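Local coordinates for decapping nuclease RAI1 (PDB 5BUD), which removes the NAD cap from the 5' ends of RNA, using divalent metal ions, and stabilises and stimulates the exoribonuclease RAT1, at residues G56-Q60 and R285-L291; V277-Y282 and V294-T299. One frame throughout, in Å; residues are numbered along the deposited sequence.

Contact 1: residues G56-Q60 and R285-L291. With nucleotides of chain C.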
ATOM      1  N   GLY A  56     -21.894  15.810  12.608  1.00 40.62           N
ATOM      2  CA  GLY A  56     -22.465  14.635  11.948  1.00 38.87           C
ATOM      3  C   GLY A  56     -22.254  14.640  10.437  1.00 37.42           C
ATOM      4  O   GLY A  56     -23.211  14.601   9.665  1.00 39.25           O
ATOM      5  N   ILE A  57     -20.990  14.619  10.022  1.00 36.60           N
ATOM      6  CA  ILE A  57     -20.623  14.741   8.607  1.00 35.58           C
ATOM      7  C   ILE A  57     -21.174  13.577   7.782  1.00 35.03           C
ATOM      8  O   ILE A  57     -21.058  12.428   8.183  1.00 35.45           O
ATOM      9  CB  ILE A  57     -19.098  14.852   8.458  1.00 36.32           C
ATOM     10  CG1 ILE A  57     -18.620  16.170   9.074  1.00 38.63           C
ATOM     11  CG2 ILE A  57     -18.711  14.809   6.991  1.00 36.52           C
ATOM     12  CD1 ILE A  57     -17.159  16.175   9.481  1.00 39.84           C
ATOM     13  N   ASP A  58     -21.818  13.869   6.655  1.00 32.58           N
ATOM     14  CA  ASP A  58     -22.320  12.809   5.799  1.00 34.38           C
ATOM     15  C   ASP A  58     -21.237  12.409   4.809  1.00 34.23           C
ATOM     16  O   ASP A  58     -20.879  13.195   3.921  1.00 32.42           O
ATOM     17  CB  ASP A  58     -23.595  13.195   5.035  1.00 37.92           C
ATOM     18  CG  ASP A  58     -24.306  11.968   4.468  1.00 42.99           C
ATOM     19  OD1 ASP A  58     -23.610  11.003   4.124  1.00 38.28           O
ATOM     20  OD2 ASP A  58     -25.554  11.932   4.397  1.00 47.87           O
ATOM     21  N   LEU A  59     -20.739  11.187   4.944  1.00 31.76           N
ATOM     22  CA  LEU A  59     -19.592  10.753   4.136  1.00 29.48           C
ATOM     23  C   LEU A  59     -20.017  10.282   2.741  1.00 28.89           C
ATOM     24  O   LEU A  59     -19.172   9.946   1.946  1.00 27.41           O
ATOM     25  CB  LEU A  59     -18.783   9.663   4.868  1.00 26.28           C
ATOM     26  CG  LEU A  59     -18.051  10.147   6.111  1.00 26.31           C
ATOM     27  CD1 LEU A  59     -17.371   9.000   6.856  1.00 28.18           C
ATOM     28  CD2 LEU A  59     -17.029  11.234   5.809  1.00 27.08           C
ATOM     29  N   GLN A  60     -21.318  10.200   2.462  1.00 29.31           N
ATOM     30  CA  GLN A  60     -21.774  10.026   1.071  1.00 32.68           C
ATOM     31  C   GLN A  60     -22.129  11.343   0.393  1.00 32.94           C
ATOM     32  O   GLN A  60     -22.495  11.355  -0.783  1.00 31.73           O
ATOM     33  CB  GLN A  60     -22.912   9.011   0.952  1.00 35.01           C
ATOM     34  CG  GLN A  60     -24.176   9.340   1.718  1.00 35.71           C
ATOM     35  CD  GLN A  60     -25.205   8.243   1.590  1.00 36.12           C
ATOM     36  OE1 GLN A  60     -25.494   7.780   0.502  1.00 31.18           O
ATOM     37  NE2 GLN A  60     -25.747   7.805   2.719  1.00 40.28           N
ATOM     38  N   ARG A 285     -18.108   5.172  11.115  1.00 25.32           N
ATOM     39  CA  ARG A 285     -19.350   5.732  10.585  1.00 27.87           C
ATOM     40  C   ARG A 285     -20.517   4.769  10.816  1.00 28.94           C
ATOM     41  O   ARG A 285     -20.322   3.564  11.009  1.00 29.29           O
ATOM     42  CB  ARG A 285     -19.186   6.107   9.089  1.00 27.64           C
ATOM     43  CG  ARG A 285     -18.571   5.031   8.196  1.00 28.82           C
ATOM     44  CD  ARG A 285     -19.640   4.083   7.716  1.00 29.04           C
ATOM     45  NE  ARG A 285     -19.143   2.882   7.060  1.00 31.24           N
ATOM     46  CZ  ARG A 285     -19.855   1.760   6.930  1.00 30.21           C
ATOM     47  NH1 ARG A 285     -21.068   1.696   7.428  1.00 31.47           N
ATOM     48  NH2 ARG A 285     -19.352   0.696   6.316  1.00 31.57           N
ATOM     49  N   ASP A 286     -21.733   5.296  10.813  1.00 28.82           N
ATOM     50  CA  ASP A 286     -22.920   4.462  11.067  1.00 29.64           C
ATOM     51  C   ASP A 286     -23.521   3.907   9.767  1.00 31.82           C
ATOM     52  O   ASP A 286     -22.973   4.131   8.703  1.00 26.89           O
ATOM     53  CB  ASP A 286     -23.949   5.238  11.911  1.00 32.22           C
ATOM     54  CG  ASP A 286     -24.632   6.358  11.157  1.00 32.65           C
ATOM     55  OD1 ASP A 286     -24.534   6.442   9.916  1.00 32.33           O
ATOM     56  OD2 ASP A 286     -25.283   7.174  11.831  1.00 33.74           O
ATOM     57  N   ASN A 287     -24.648   3.188   9.860  1.00 32.92           N
ATOM     58  CA  ASN A 287     -25.305   2.625   8.677  1.00 33.90           C
ATOM     59  C   ASN A 287     -25.682   3.622   7.601  1.00 33.73           C
ATOM     60  O   ASN A 287     -25.671   3.286   6.430  1.00 34.27           O
ATOM     61  CB  ASN A 287     -26.554   1.847   9.068  1.00 37.75           C
ATOM     62  CG  ASN A 287     -26.240   0.644   9.921  1.00 41.89           C
ATOM     63  OD1 ASN A 287     -25.073   0.316  10.154  1.00 45.34           O
ATOM     64  ND2 ASN A 287     -27.281  -0.018  10.400  1.00 41.93           N
ATOM     65  N   ASN A 288     -25.989   4.852   7.994  1.00 33.23           N
ATOM     66  CA  ASN A 288     -26.314   5.906   7.047  1.00 34.81           C
ATOM     67  C   ASN A 288     -25.094   6.703   6.599  1.00 32.68           C
ATOM     68  O   ASN A 288     -25.224   7.787   5.988  1.00 29.41           O
ATOM     69  CB  ASN A 288     -27.398   6.805   7.633  1.00 37.52           C
ATOM     70  CG  ASN A 288     -28.647   6.023   7.967  1.00 40.32           C
ATOM     71  OD1 ASN A 288     -29.047   5.120   7.216  1.00 45.87           O
ATOM     72  ND2 ASN A 288     -29.247   6.321   9.102  1.00 41.20           N
ATOM     73  N   LEU A 289     -23.913   6.156   6.891  1.00 28.44           N
ATOM     74  CA  LEU A 289     -22.647   6.725   6.443  1.00 28.03           C
ATOM     75  C   LEU A 289     -22.363   8.104   7.024  1.00 26.98           C
ATOM     76  O   LEU A 289     -21.674   8.913   6.424  1.00 27.99           O
ATOM     77  CB  LEU A 289     -22.574   6.731   4.900  1.00 28.12           C
ATOM     78  CG  LEU A 289     -23.055   5.425   4.231  1.00 28.44           C
ATOM     79  CD1 LEU A 289     -22.978   5.450   2.715  1.00 30.99           C
ATOM     80  CD2 LEU A 289     -22.258   4.255   4.760  1.00 29.61           C
ATOM     81  N   ILE A 290     -22.869   8.365   8.221  1.00 26.66           N
ATOM     82  CA  ILE A 290     -22.530   9.572   8.940  1.00 27.14           C
ATOM     83  C   ILE A 290     -21.311   9.246   9.819  1.00 26.48           C
ATOM     84  O   ILE A 290     -21.323   8.236  10.529  1.00 26.99           O
ATOM     85  CB  ILE A 290     -23.701  10.022   9.849  1.00 30.10           C
ATOM     86  CG1 ILE A 290     -25.034  10.125   9.075  1.00 30.55           C
ATOM     87  CG2 ILE A 290     -23.374  11.328  10.527  1.00 31.37           C
ATOM     88  CD1 ILE A 290     -25.011  11.134   7.942  1.00 30.65           C
ATOM     89  N   LEU A 291     -20.310  10.126   9.829  1.00 25.08           N
ATOM     90  CA  LEU A 291     -19.135   9.964  10.686  1.00 26.27           C
ATOM     91  C   LEU A 291     -19.553  10.212  12.125  1.00 29.10           C
ATOM     92  O   LEU A 291     -20.100  11.266  12.432  1.00 30.91           O
ATOM     93  CB  LEU A 291     -18.034  10.941  10.297  1.00 24.09           C
ATOM     94  CG  LEU A 291     -16.729  10.967  11.082  1.00 24.37           C
ATOM     95  CD1 LEU A 291     -15.952   9.659  10.980  1.00 25.02           C
ATOM     96  CD2 LEU A 291     -15.850  12.117  10.650  1.00 22.90           C
TER
ATOM     97  P     U C   4     -21.191  -3.052   6.281  1.00 39.02           P
ATOM     98  OP1   U C   4     -22.635  -3.243   5.982  1.00 40.68           O
ATOM     99  OP2   U C   4     -20.634  -1.694   6.418  1.00 44.08           O
ATOM    100  O5'   U C   4     -20.858  -3.875   7.600  1.00 48.16           O
ATOM    101  C5'   U C   4     -21.390  -5.198   7.778  1.00 58.84           C
ATOM    102  C4'   U C   4     -21.877  -5.342   9.194  1.00 65.49           C
ATOM    103  O4'   U C   4     -21.905  -6.745   9.565  1.00 68.66           O
ATOM    104  C3'   U C   4     -20.919  -4.743  10.198  1.00 68.06           C
ATOM    105  O3'   U C   4     -21.629  -4.542  11.408  1.00 70.05           O
ATOM    106  C2'   U C   4     -19.829  -5.808  10.215  1.00 70.93           C
ATOM    107  O2'   U C   4     -18.888  -5.720  11.267  1.00 79.47           O
ATOM    108  C1'   U C   4     -20.672  -7.092  10.179  1.00 71.76           C
ATOM    109  N1    U C   4     -20.067  -8.193   9.409  1.00 68.53           N
ATOM    110  C2    U C   4     -18.699  -8.368   9.503  1.00 63.46           C
ATOM    111  O2    U C   4     -17.985  -7.658  10.191  1.00 53.83           O
ATOM    112  N3    U C   4     -18.197  -9.404   8.755  1.00 68.06           N
ATOM    113  C4    U C   4     -18.901 -10.265   7.941  1.00 72.10           C
ATOM    114  O4    U C   4     -18.300 -11.150   7.331  1.00 74.75           O
ATOM    115  C5    U C   4     -20.311 -10.020   7.896  1.00 74.29           C
ATOM    116  C6    U C   4     -20.833  -9.017   8.614  1.00 73.59           C
TER
HETATM  117  O   HOH W   1     -19.195  13.806  11.956  1.00 32.11           O
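Asp58 and Ile290 form a single backbone bridge that joins the loop after helix 50-54 to the tip of the hairpin made by strands 279-285 and 291-298. Two backbone bonds flank the bridge. Leu291 N donates to Ile57 O at 2.9 Å, and Leu59 N donates to Leu289 O at the same length. Ile57 O also receives a CA-H...O contact from Ile290. One water extends the pairing: it accepts from Ile57 N and donates to Leu291 O.

Side chains fill in around this backbone core. Ile290 CD1 lies against the Asp58 carboxylate, 3.6 Å from Asp58 CG. The branch methyl CG2 of Ile290 reaches toward the start of 56-60, 3.4 Å from Gly56 O. With CG anti to the backbone N (chi1 -164°), Asp58 places OD1 to accept from Gln60 N at 2.9 Å, an Asx turn. Gln60 NE2 makes a weak bond of 3.3 Å to Asn288 O. The Gln60 and Leu289 side chains cross at about a right angle, with the amide against Leu289 CD1. The stronger partner of that amide is Arg166, which binds Gln60 OE1. Leu59 CD1 packs 4.0 Å from Leu291 CB and also reaches Arg285 CB, while helix 158-178 covers Leu59 and Leu289.

The hairpin tip is a type I turn from Asp286 to Leu289. Asp286 OD1 steadies it by accepting from Ile290 N, which comes from above the carboxylate plane. At the base of the turn Arg285 heads for the RNA. Its chain bends at chi2 (85°) and carries the guanidinium away from Leu59. There NH2 donates in plane to OP2 of U4 of chain C at 2.7 Å, a nearly straight bond (166°). NH2 also forms a salt bridge with another phosphate of the RNA.

Contact 2: residues V277-Y282 and V294-T299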
ATOM      1  N   VAL A 277       5.068   4.171   8.663  1.00 22.14           N
ATOM      2  CA  VAL A 277       4.002   5.079   9.063  1.00 21.58           C
ATOM      3  C   VAL A 277       3.563   4.740  10.506  1.00 23.47           C
ATOM      4  O   VAL A 277       3.179   3.597  10.789  1.00 22.83           O
ATOM      5  CB  VAL A 277       2.833   4.957   8.095  1.00 20.93           C
ATOM      6  CG1 VAL A 277       1.638   5.729   8.612  1.00 20.87           C
ATOM      7  CG2 VAL A 277       3.256   5.443   6.676  1.00 22.39           C
ATOM      8  N   THR A 278       3.588   5.734  11.393  1.00 22.49           N
ATOM      9  CA  THR A 278       3.459   5.498  12.843  1.00 22.09           C
ATOM     10  C   THR A 278       2.048   5.784  13.374  1.00 21.82           C
ATOM     11  O   THR A 278       1.750   5.501  14.525  1.00 19.34           O
ATOM     12  CB  THR A 278       4.451   6.361  13.661  1.00 22.68           C
ATOM     13  OG1 THR A 278       4.143   7.755  13.512  1.00 21.91           O
ATOM     14  CG2 THR A 278       5.849   6.091  13.232  1.00 22.54           C
ATOM     15  N   LYS A 279       1.186   6.354  12.528  1.00 19.75           N
ATOM     16  CA  LYS A 279      -0.156   6.755  12.963  1.00 19.43           C
ATOM     17  C   LYS A 279      -1.211   6.250  11.969  1.00 19.20           C
ATOM     18  O   LYS A 279      -1.096   6.481  10.731  1.00 20.19           O
ATOM     19  CB  LYS A 279      -0.222   8.290  13.107  1.00 19.37           C
ATOM     20  CG  LYS A 279       0.489   8.858  14.324  1.00 20.70           C
ATOM     21  CD  LYS A 279       0.263  10.364  14.454  1.00 21.86           C
ATOM     22  CE  LYS A 279       0.819  10.922  15.758  1.00 22.53           C
ATOM     23  NZ  LYS A 279       2.253  10.621  15.858  1.00 22.41           N
ATOM     24  N   ILE A 280      -2.235   5.578  12.501  1.00 18.94           N
ATOM     25  CA  ILE A 280      -3.420   5.162  11.743  1.00 20.30           C
ATOM     26  C   ILE A 280      -4.676   5.728  12.368  1.00 22.14           C
ATOM     27  O   ILE A 280      -4.938   5.517  13.565  1.00 21.35           O
ATOM     28  CB  ILE A 280      -3.547   3.615  11.709  1.00 21.30           C
ATOM     29  CG1 ILE A 280      -2.249   3.017  11.234  1.00 21.96           C
ATOM     30  CG2 ILE A 280      -4.730   3.203  10.858  1.00 21.87           C
ATOM     31  CD1 ILE A 280      -2.141   1.518  11.311  1.00 22.35           C
ATOM     32  N   ILE A 281      -5.463   6.463  11.586  1.00 20.10           N
ATOM     33  CA  ILE A 281      -6.658   7.135  12.103  1.00 20.10           C
ATOM     34  C   ILE A 281      -7.859   6.484  11.431  1.00 20.15           C
ATOM     35  O   ILE A 281      -7.953   6.447  10.201  1.00 19.61           O
ATOM     36  CB  ILE A 281      -6.614   8.653  11.840  1.00 22.19           C
ATOM     37  CG1 ILE A 281      -5.435   9.248  12.600  1.00 22.93           C
ATOM     38  CG2 ILE A 281      -7.913   9.336  12.218  1.00 25.77           C
ATOM     39  CD1 ILE A 281      -5.293  10.743  12.564  1.00 23.40           C
ATOM     40  N   TYR A 282      -8.764   5.971  12.240  1.00 18.23           N
ATOM     41  CA  TYR A 282     -10.021   5.416  11.770  1.00 20.01           C
ATOM     42  C   TYR A 282     -11.161   6.397  11.946  1.00 21.14           C
ATOM     43  O   TYR A 282     -11.370   6.967  13.029  1.00 20.75           O
ATOM     44  CB  TYR A 282     -10.351   4.094  12.494  1.00 20.61           C
ATOM     45  CG  TYR A 282      -9.758   2.892  11.824  1.00 21.12           C
ATOM     46  CD1 TYR A 282      -8.438   2.560  12.025  1.00 22.73           C
ATOM     47  CD2 TYR A 282     -10.528   2.073  10.984  1.00 21.20           C
ATOM     48  CE1 TYR A 282      -7.887   1.451  11.430  1.00 22.28           C
ATOM     49  CE2 TYR A 282      -9.958   0.985  10.355  1.00 21.73           C
ATOM     50  CZ  TYR A 282      -8.632   0.695  10.591  1.00 22.91           C
ATOM     51  OH  TYR A 282      -8.023  -0.379  10.021  1.00 26.70           O
ATOM     52  N   VAL A 294     -13.812   9.485  15.599  1.00 25.36           N
ATOM     53  CA  VAL A 294     -12.511   9.260  15.017  1.00 25.61           C
ATOM     54  C   VAL A 294     -11.559   8.776  16.085  1.00 25.19           C
ATOM     55  O   VAL A 294     -11.575   9.292  17.191  1.00 26.36           O
ATOM     56  CB  VAL A 294     -11.987  10.559  14.390  1.00 27.10           C
ATOM     57  CG1 VAL A 294     -10.548  10.413  13.943  1.00 26.52           C
ATOM     58  CG2 VAL A 294     -12.919  10.973  13.255  1.00 26.52           C
ATOM     59  N   GLU A 295     -10.739   7.784  15.757  1.00 23.97           N
ATOM     60  CA  GLU A 295      -9.768   7.241  16.702  1.00 23.23           C
ATOM     61  C   GLU A 295      -8.392   7.027  16.079  1.00 21.93           C
ATOM     62  O   GLU A 295      -8.260   6.394  15.008  1.00 19.54           O
ATOM     63  CB  GLU A 295     -10.304   5.913  17.255  1.00 25.17           C
ATOM     64  CG  GLU A 295      -9.465   5.348  18.387  1.00 27.04           C
ATOM     65  CD  GLU A 295     -10.021   4.066  18.989  1.00 30.14           C
ATOM     66  OE1 GLU A 295     -11.163   3.674  18.674  1.00 29.81           O
ATOM     67  OE2 GLU A 295      -9.286   3.433  19.763  1.00 33.06           O
ATOM     68  N   LEU A 296      -7.382   7.557  16.767  1.00 21.75           N
ATOM     69  CA  LEU A 296      -5.970   7.358  16.450  1.00 24.65           C
ATOM     70  C   LEU A 296      -5.368   6.111  17.088  1.00 24.48           C
ATOM     71  O   LEU A 296      -5.519   5.892  18.279  1.00 23.71           O
ATOM     72  CB  LEU A 296      -5.175   8.565  16.934  1.00 26.81           C
ATOM     73  CG  LEU A 296      -3.651   8.554  16.856  1.00 30.35           C
ATOM     74  CD1 LEU A 296      -3.157   8.373  15.446  1.00 30.58           C
ATOM     75  CD2 LEU A 296      -3.145   9.866  17.436  1.00 35.24           C
ATOM     76  N   PHE A 297      -4.683   5.308  16.287  1.00 23.22           N
ATOM     77  CA  PHE A 297      -3.881   4.208  16.779  1.00 23.62           C
ATOM     78  C   PHE A 297      -2.436   4.467  16.445  1.00 23.83           C
ATOM     79  O   PHE A 297      -2.116   4.936  15.341  1.00 23.43           O
ATOM     80  CB  PHE A 297      -4.287   2.890  16.121  1.00 23.07           C
ATOM     81  CG  PHE A 297      -5.702   2.481  16.434  1.00 21.93           C
ATOM     82  CD1 PHE A 297      -5.964   1.620  17.488  1.00 22.47           C
ATOM     83  CD2 PHE A 297      -6.752   2.965  15.687  1.00 22.79           C
ATOM     84  CE1 PHE A 297      -7.274   1.229  17.774  1.00 24.46           C
ATOM     85  CE2 PHE A 297      -8.071   2.622  15.982  1.00 23.18           C
ATOM     86  CZ  PHE A 297      -8.329   1.724  17.023  1.00 23.77           C
ATOM     87  N   ASN A 298      -1.566   4.140  17.385  1.00 22.42           N
ATOM     88  CA  ASN A 298      -0.128   4.143  17.138  1.00 22.74           C
ATOM     89  C   ASN A 298       0.254   2.798  16.571  1.00 22.94           C
ATOM     90  O   ASN A 298       0.005   1.776  17.206  1.00 21.44           O
ATOM     91  CB  ASN A 298       0.637   4.426  18.413  1.00 23.08           C
ATOM     92  CG  ASN A 298       0.354   5.793  18.964  1.00 25.77           C
ATOM     93  OD1 ASN A 298       0.475   6.810  18.256  1.00 28.93           O
ATOM     94  ND2 ASN A 298      -0.032   5.846  20.229  1.00 25.70           N
ATOM     95  N   THR A 299       0.841   2.799  15.371  1.00 20.35           N
ATOM     96  CA  THR A 299       1.185   1.594  14.660  1.00 21.33           C
ATOM     97  C   THR A 299       1.930   0.578  15.532  1.00 24.72           C
ATOM     98  O   THR A 299       1.568  -0.611  15.549  1.00 21.73           O
ATOM     99  CB  THR A 299       2.024   1.939  13.435  1.00 22.67           C
ATOM    100  OG1 THR A 299       1.231   2.807  12.596  1.00 20.59           O
ATOM    101  CG2 THR A 299       2.471   0.669  12.677  1.00 24.41           C
TER
HETATM  102  O   HOH W   2       2.535   7.518  16.563  1.00 30.29           O
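Ile280 and Phe297 form a hydrogen-bonded pair at the middle of an antiparallel contact between strands 279-285 and 291-298. Ile280 N reaches Phe297 O at 2.9 Å in a virtually straight bond (179°), and Phe297 N returns one to Ile280 O. Tyr282 and Glu295 make a second such pair.

The tightly packed part is buried. On one face it holds Ile280, Tyr282 and Phe297. Tyr282 CD1 lies 4.0 Å from Phe297 CE2. The two rings are nearly perpendicular, with planes at 86°. Helix 255-275 covers Ile280 and Tyr282, and Phe261 meets the Tyr282 ring edge-to-face. Leu305 of helix 302-307 touches Phe297. On the other face Ile281 is buried too, and its CG2 presses on Val294 CG1 at a tight 3.3 Å. At the Thr299 end, OG1 donates to Val277 O at 2.8 Å, and Thr299 N binds Thr278 O from above the carbonyl plane.

The loose part is around Leu296, which is exposed. A chi1 of 174° swings the Leu296 chain away from the backbone N and lays CD1 across Ile281 CG1 at 3.7 Å and beside the Lys279 chain. Solvent enters near Asn298. One water donates to Thr278 O and Asn298 OD1 and accepts from Lys279 NZ at 3.2 Å. Asn298 ND2 turns to Glu301, and Lys279 makes a cation-pi contact with Trp229.

On its other edge, strand 279-285 runs parallel to strand 243-250, which carries the metal ligands Glu245 and Leu246. The arrangement is a beta hairpin that extends the sheet beside strand 243-250, in the PD-(D/E)XK nuclease fold, near its metal site.

How the contacts relate
From the N terminus, the chain first passes 56-60, in the loop after helix 50-54. It then runs through more than two hundred residues, including helix 158-178 and the strands that carry the metal ligands, before entering the hairpin at 277-282. Contact 1 closes that long loop when 285-291 comes back to 56-60. Contact 2 closes a short one when 294-299 returns along 277-282. The two cross, because their segments alternate along the chain. They adjoin in the sequence, with centres about 20 Å apart. Contact 2 holds the hairpin strands together, and contact 1 ties their turn to the N-terminal part of the chain.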